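Local structure of 3,4-dihydroxybenzoate decarboxylase (Enterobacter cloacae, 5NY5) at residues His327-Leu330 / Ala331-Thr335; Ile12-Leu15 / Gln16-Gly20. The protein catalyses the decarboxylation of 3,4-dihydroxybenzoate and, in reverse, the para-carboxylation of catechols, as a prenylated-flavin-dependent enzyme of the UbiD family. All coordinates share one frame; numbering follows the deposited sequence.

Contact 1 of 2, residues His327-Leu330 / Ala331-Thr335; sequences HTTL and AGLPT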
ATOM      1  N   HIS A 327      21.750 -19.645  24.578  1.00 48.41           N
ATOM      2  CA  HIS A 327      21.854 -19.583  23.124  1.00 48.72           C
ATOM      3  C   HIS A 327      22.042 -18.148  22.649  1.00 48.16           C
ATOM      4  O   HIS A 327      22.823 -17.893  21.725  1.00 48.49           O
ATOM      5  CB  HIS A 327      20.616 -20.200  22.478  1.00 49.03           C
ATOM      6  CG  HIS A 327      20.682 -20.262  20.985  1.00 49.55           C
ATOM      7  ND1 HIS A 327      20.514 -19.153  20.184  1.00 49.20           N
ATOM      8  CD2 HIS A 327      20.902 -21.301  20.145  1.00 50.52           C
ATOM      9  CE1 HIS A 327      20.627 -19.506  18.917  1.00 49.94           C
ATOM     10  NE2 HIS A 327      20.862 -20.804  18.866  1.00 50.76           N
ATOM     11  N   THR A 328      21.328 -17.202  23.263  1.00 47.44           N
ATOM     12  CA  THR A 328      21.441 -15.802  22.866  1.00 46.97           C
ATOM     13  C   THR A 328      22.877 -15.307  22.971  1.00 47.08           C
ATOM     14  O   THR A 328      23.346 -14.555  22.110  1.00 47.16           O
ATOM     15  CB  THR A 328      20.518 -14.938  23.727  1.00 46.31           C
ATOM     16  OG1 THR A 328      19.154 -15.299  23.488  1.00 46.31           O
ATOM     17  CG2 THR A 328      20.714 -13.468  23.405  1.00 45.92           C
ATOM     18  N   THR A 329      23.593 -15.717  24.020  1.00 47.20           N
ATOM     19  CA  THR A 329      24.991 -15.326  24.157  1.00 47.46           C
ATOM     20  C   THR A 329      25.841 -15.939  23.054  1.00 48.23           C
ATOM     21  O   THR A 329      26.563 -15.232  22.344  1.00 48.45           O
ATOM     22  CB  THR A 329      25.525 -15.741  25.526  1.00 47.57           C
ATOM     23  OG1 THR A 329      24.859 -14.996  26.549  1.00 46.99           O
ATOM     24  CG2 THR A 329      27.020 -15.488  25.613  1.00 48.04           C
ATOM     25  N   LEU A 330      25.760 -17.260  22.895  1.00 48.76           N
ATOM     26  CA  LEU A 330      26.643 -17.951  21.961  1.00 49.69           C
ATOM     27  C   LEU A 330      26.364 -17.552  20.517  1.00 49.91           C
ATOM     28  O   LEU A 330      27.285 -17.482  19.699  1.00 50.61           O
ATOM     29  CB  LEU A 330      26.513 -19.463  22.142  1.00 50.30           C
ATOM     30  CG  LEU A 330      26.926 -19.983  23.522  1.00 50.31           C
ATOM     31  CD1 LEU A 330      26.741 -21.488  23.623  1.00 51.03           C
ATOM     32  CD2 LEU A 330      28.363 -19.596  23.830  1.00 50.65           C
ATOM     33  N   ALA A 331      25.103 -17.283  20.183  1.00 49.44           N
ATOM     34  CA  ALA A 331      24.753 -16.924  18.814  1.00 49.74           C
ATOM     35  C   ALA A 331      24.755 -15.422  18.572  1.00 49.22           C
ATOM     36  O   ALA A 331      25.106 -14.983  17.470  1.00 49.71           O
ATOM     37  CB  ALA A 331      23.380 -17.495  18.450  1.00 49.73           C
ATOM     38  N   GLY A 332      24.386 -14.624  19.576  1.00 48.36           N
ATOM     39  CA  GLY A 332      24.241 -13.195  19.366  1.00 47.93           C
ATOM     40  C   GLY A 332      25.548 -12.439  19.276  1.00 48.23           C
ATOM     41  O   GLY A 332      25.652 -11.469  18.521  1.00 48.35           O
ATOM     42  N   LEU A 333      26.552 -12.850  20.048  1.00 48.47           N
ATOM     43  CA  LEU A 333      27.851 -12.186  19.970  1.00 48.94           C
ATOM     44  C   LEU A 333      28.468 -12.280  18.582  1.00 49.85           C
ATOM     45  O   LEU A 333      28.973 -11.257  18.088  1.00 50.12           O
ATOM     46  CB  LEU A 333      28.784 -12.746  21.048  1.00 53.80           C
ATOM     47  CG  LEU A 333      28.451 -12.328  22.479  1.00 48.46           C
ATOM     48  CD1 LEU A 333      29.391 -12.988  23.469  1.00 51.67           C
ATOM     49  CD2 LEU A 333      28.515 -10.817  22.610  1.00 48.17           C
ATOM     50  N   PRO A 334      28.471 -13.434  17.899  1.00 50.50           N
ATOM     51  CA  PRO A 334      28.910 -13.424  16.495  1.00 51.47           C
ATOM     52  C   PRO A 334      28.042 -12.547  15.612  1.00 51.24           C
ATOM     53  O   PRO A 334      28.563 -11.860  14.725  1.00 51.87           O
ATOM     54  CB  PRO A 334      28.819 -14.901  16.089  1.00 52.16           C
ATOM     55  CG  PRO A 334      28.903 -15.651  17.356  1.00 51.77           C
ATOM     56  CD  PRO A 334      28.208 -14.803  18.372  1.00 50.58           C
ATOM     57  N   THR A 335      26.728 -12.555  15.835  1.00 50.46           N
ATOM     58  CA  THR A 335      25.828 -11.740  15.026  1.00 50.29           C
ATOM     59  C   THR A 335      26.178 -10.263  15.139  1.00 50.02           C
ATOM     60  O   THR A 335      26.351  -9.575  14.127  1.00 50.56           O
ATOM     61  CB  THR A 335      24.380 -11.979  15.454  1.00 49.51           C
ATOM     62  OG1 THR A 335      24.091 -13.381  15.397  1.00 49.88           O
ATOM     63  CG2 THR A 335      23.426 -11.233  14.539  1.00 49.49           C
TER

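Contact 2 of 2, residues Ile12-Leu15 / Gln16-Gly20; sequences IALL and QRHPG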
ATOM      1  N   ILE A  12      34.505 -21.228  37.156  1.00 55.20           N
ATOM      2  CA  ILE A  12      33.571 -21.271  38.277  1.00 55.09           C
ATOM      3  C   ILE A  12      34.165 -20.564  39.487  1.00 56.49           C
ATOM      4  O   ILE A  12      33.455 -19.886  40.242  1.00 56.60           O
ATOM      5  CB  ILE A  12      33.196 -22.729  38.596  1.00 54.82           C
ATOM      6  CG1 ILE A  12      32.447 -23.354  37.417  1.00 53.57           C
ATOM      7  CG2 ILE A  12      32.372 -22.812  39.870  1.00 55.04           C
ATOM      8  CD1 ILE A  12      32.086 -24.807  37.623  1.00 53.48           C
ATOM      9  N   ALA A  13      35.480 -20.698  39.683  1.00 57.75           N
ATOM     10  CA  ALA A  13      36.135 -20.042  40.807  1.00 59.37           C
ATOM     11  C   ALA A  13      36.028 -18.527  40.701  1.00 59.68           C
ATOM     12  O   ALA A  13      35.872 -17.836  41.714  1.00 60.62           O
ATOM     13  CB  ALA A  13      37.598 -20.474  40.883  1.00 60.78           C
ATOM     14  N   LEU A  14      36.108 -17.992  39.481  1.00 59.06           N
ATOM     15  CA  LEU A  14      35.949 -16.553  39.302  1.00 59.42           C
ATOM     16  C   LEU A  14      34.523 -16.116  39.607  1.00 58.51           C
ATOM     17  O   LEU A  14      34.308 -15.054  40.205  1.00 59.32           O
ATOM     18  CB  LEU A  14      36.340 -16.149  37.881  1.00 59.07           C
ATOM     19  CG  LEU A  14      36.107 -14.679  37.521  1.00 59.44           C
ATOM     20  CD1 LEU A  14      36.850 -13.766  38.479  1.00 61.41           C
ATOM     21  CD2 LEU A  14      36.525 -14.400  36.092  1.00 59.21           C
ATOM     22  N   LEU A  15      33.536 -16.921  39.212  1.00 56.99           N
ATOM     23  CA  LEU A  15      32.149 -16.571  39.497  1.00 56.23           C
ATOM     24  C   LEU A  15      31.872 -16.558  40.993  1.00 57.10           C
ATOM     25  O   LEU A  15      31.078 -15.741  41.471  1.00 57.27           O
ATOM     26  CB  LEU A  15      31.204 -17.542  38.792  1.00 54.68           C
ATOM     27  CG  LEU A  15      31.278 -17.591  37.267  1.00 53.82           C
ATOM     28  CD1 LEU A  15      30.160 -18.455  36.716  1.00 52.52           C
ATOM     29  CD2 LEU A  15      31.216 -16.192  36.680  1.00 54.04           C
ATOM     30  N   GLN A  16      32.517 -17.447  41.748  1.00 57.82           N
ATOM     31  CA  GLN A  16      32.285 -17.489  43.185  1.00 58.83           C
ATOM     32  C   GLN A  16      32.769 -16.218  43.869  1.00 60.43           C
ATOM     33  O   GLN A  16      32.248 -15.851  44.928  1.00 61.20           O
ATOM     34  CB  GLN A  16      32.955 -18.726  43.781  1.00 59.45           C
ATOM     35  CG  GLN A  16      32.242 -20.021  43.422  1.00 58.18           C
ATOM     36  CD  GLN A  16      33.069 -21.253  43.720  1.00 58.83           C
ATOM     37  OE1 GLN A  16      34.289 -21.246  43.567  1.00 59.71           O
ATOM     38  NE2 GLN A  16      32.406 -22.323  44.145  1.00 58.54           N
ATOM     39  N   ARG A  17      33.744 -15.528  43.282  1.00 61.10           N
ATOM     40  CA  ARG A  17      34.186 -14.247  43.817  1.00 62.76           C
ATOM     41  C   ARG A  17      33.229 -13.109  43.486  1.00 62.32           C
ATOM     42  O   ARG A  17      33.450 -11.983  43.940  1.00 63.78           O
ATOM     43  CB  ARG A  17      35.591 -13.914  43.305  1.00 63.89           C
ATOM     44  CG  ARG A  17      36.645 -14.949  43.685  1.00 64.69           C
ATOM     45  CD  ARG A  17      38.062 -14.379  43.646  1.00 66.62           C
ATOM     46  NE  ARG A  17      38.549 -14.139  42.290  1.00 66.08           N
ATOM     47  CZ  ARG A  17      39.130 -15.063  41.530  1.00 69.18           C
ATOM     48  NH1 ARG A  17      39.291 -16.297  41.989  1.00 67.76           N
ATOM     49  NH2 ARG A  17      39.547 -14.757  40.309  1.00 65.18           N
ATOM     50  N   HIS A  18      32.178 -13.374  42.713  1.00 60.53           N
ATOM     51  CA  HIS A  18      31.155 -12.383  42.388  1.00 60.11           C
ATOM     52  C   HIS A  18      29.803 -12.994  42.724  1.00 58.98           C
ATOM     53  O   HIS A  18      29.203 -13.689  41.896  1.00 57.45           O
ATOM     54  CB  HIS A  18      31.228 -11.966  40.922  1.00 59.28           C
ATOM     55  CG  HIS A  18      32.512 -11.295  40.548  1.00 60.55           C
ATOM     56  ND1 HIS A  18      32.649  -9.925  40.503  1.00 61.77           N
ATOM     57  CD2 HIS A  18      33.716 -11.805  40.198  1.00 60.95           C
ATOM     58  CE1 HIS A  18      33.882  -9.620  40.144  1.00 62.90           C
ATOM     59  NE2 HIS A  18      34.551 -10.743  39.953  1.00 62.41           N
ATOM     60  N   PRO A  19      29.296 -12.761  43.933  1.00 67.67           N
ATOM     61  CA  PRO A  19      28.044 -13.411  44.343  1.00 67.94           C
ATOM     62  C   PRO A  19      26.886 -13.049  43.423  1.00 63.60           C
ATOM     63  O   PRO A  19      26.738 -11.904  42.994  1.00 59.49           O
ATOM     64  CB  PRO A  19      27.824 -12.885  45.766  1.00 69.65           C
ATOM     65  CG  PRO A  19      28.661 -11.647  45.859  1.00 70.38           C
ATOM     66  CD  PRO A  19      29.847 -11.899  44.989  1.00 68.44           C
ATOM     67  N   GLY A  20      26.066 -14.053  43.118  1.00 56.49           N
ATOM     68  CA  GLY A  20      24.924 -13.903  42.240  1.00 55.36           C
ATOM     69  C   GLY A  20      25.059 -14.612  40.914  1.00 54.06           C
ATOM     70  O   GLY A  20      24.058 -14.746  40.200  1.00 53.16           O
TER

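Contact 1 of 2, residues His327-Leu330 / Ala331-Thr335
Residues His327-Leu330 run straight into Ala331-Thr335 as successive turns of one helix, joined by i to i+4 backbone bonds such as Ala331 N to His327 O at 2.8 Å. Gly332 N bonds likewise to Thr328 O, at 2.7 Å, and Leu333 N makes a weak bond to Thr329 O. The series is interrupted at Pro334, which has no N-H to give Leu330 O, and resumes weakly with Thr335 N to Ala331 O. The proline ring takes the place of the missing donor, with CD lying 3.1 Å from Leu330 O, and the helix kinks here without ending. On one side of the helix the imidazole of His327 lies beside the methyl of Ala331, its CE1 corner 3.4 Å from Ala331 CB at an oblique tilt to the ring. Placing CG anti to the backbone N (chi1 -176°) carries the ring forward along the helix to that methyl, and a hydrogen bond from ND1 to Gly361 O together with stacking on Phe290 holds the ring in position. A second pair, Thr329 and Leu333, lies side by side pointing the same way. Thr329 CG2 stands 4.1 Å from Leu333 CD1, while Leu333 CG packs against Thr329 O. The hydroxyl of Thr329, beside its backbone N, hydrogen-bonds with His76 O. The buried hydroxyl of Thr328 is likewise satisfied, by Thr358 OG1. This is a proline-kinked helix beside the cofactor pocket, empty in this apo structure: the side chain of Pro334 comes within about 4 Å of that of Phe222, which binds prenylated FMN in the cofactor-bound enzyme. Leu330 and Leu333 touch Ile218 of helix 214-219, Thr329 meets helix 79-84 through Ala82, and Leu333 also reaches helix 93-101.

Contact 2 of 2, residues Ile12-Leu15 / Gln16-Gly20
Ile12-Leu15 and Gln16-Gly20 form the C-terminal end of helix 8-16 and the start of the loop leading to strand 22-25, an alpha-to-beta connection in the N-terminal region of this UbiD-family protein. The backbone bonds record the change from helix to turn. Gln16 N still reaches four residues back, to Ile12 O at 3.0 Å. The next two bonds span three residues: a weak one from Arg17 N to Leu14 O, and one from His18 N to Leu15 O at 2.9 Å, whose donor sits well above the carbonyl plane, 61° out of it. His18 then leaves helical geometry, and the chain departs through Pro19. Van der Waals contacts follow the same turn. The side chains of Leu14 and Arg17 cross at about a right angle, Leu14 CD1 lying 3.4 Å from Arg17 NH2. A bend at chi3 (-72°) folds the arginine back over its own helix, where Leu14 CA lies over one guanidinium face, 4.0 Å from its plane and offset toward the rim. Gln16 lies back along the preceding turn, its CG 3.4 Å from Ile12 O and its OE1 3.5 Å from Ala13 CA. The buried Leu15 packs on Tyr22 of strand 22-25 and on Arg81 of helix 79-84, which places the helix end against both elements; His18 adds Leu84 of the latter. The imidazole of His18 meets Leu14 O with its edge, near the ring plane, the closest ring atom being CD2, 3.3 Å from that oxygen.

How the contacts relate
Contact 2 comes first along the chain, at the end of helix 8-16, and contact 1 follows some three hundred residues later in helix 324-346. Their centres are about 22 Å apart and their nearest atoms about 12 Å, so they do not touch, and they belong to the N-terminal and C-terminal regions of the UbiD-family chain. The centre of contact 2 is about 21 Å from the centre of the chain, away from the cofactor and metal sites; that of contact 1 is about 5 Å from it, beside the cofactor pocket. Helix 79-84 links the two indirectly: Arg81 and Leu84 touch contact 2, while Arg79 and Ala82 touch contact 1. This shared neighbour connects the peripheral helix end to the buried helix.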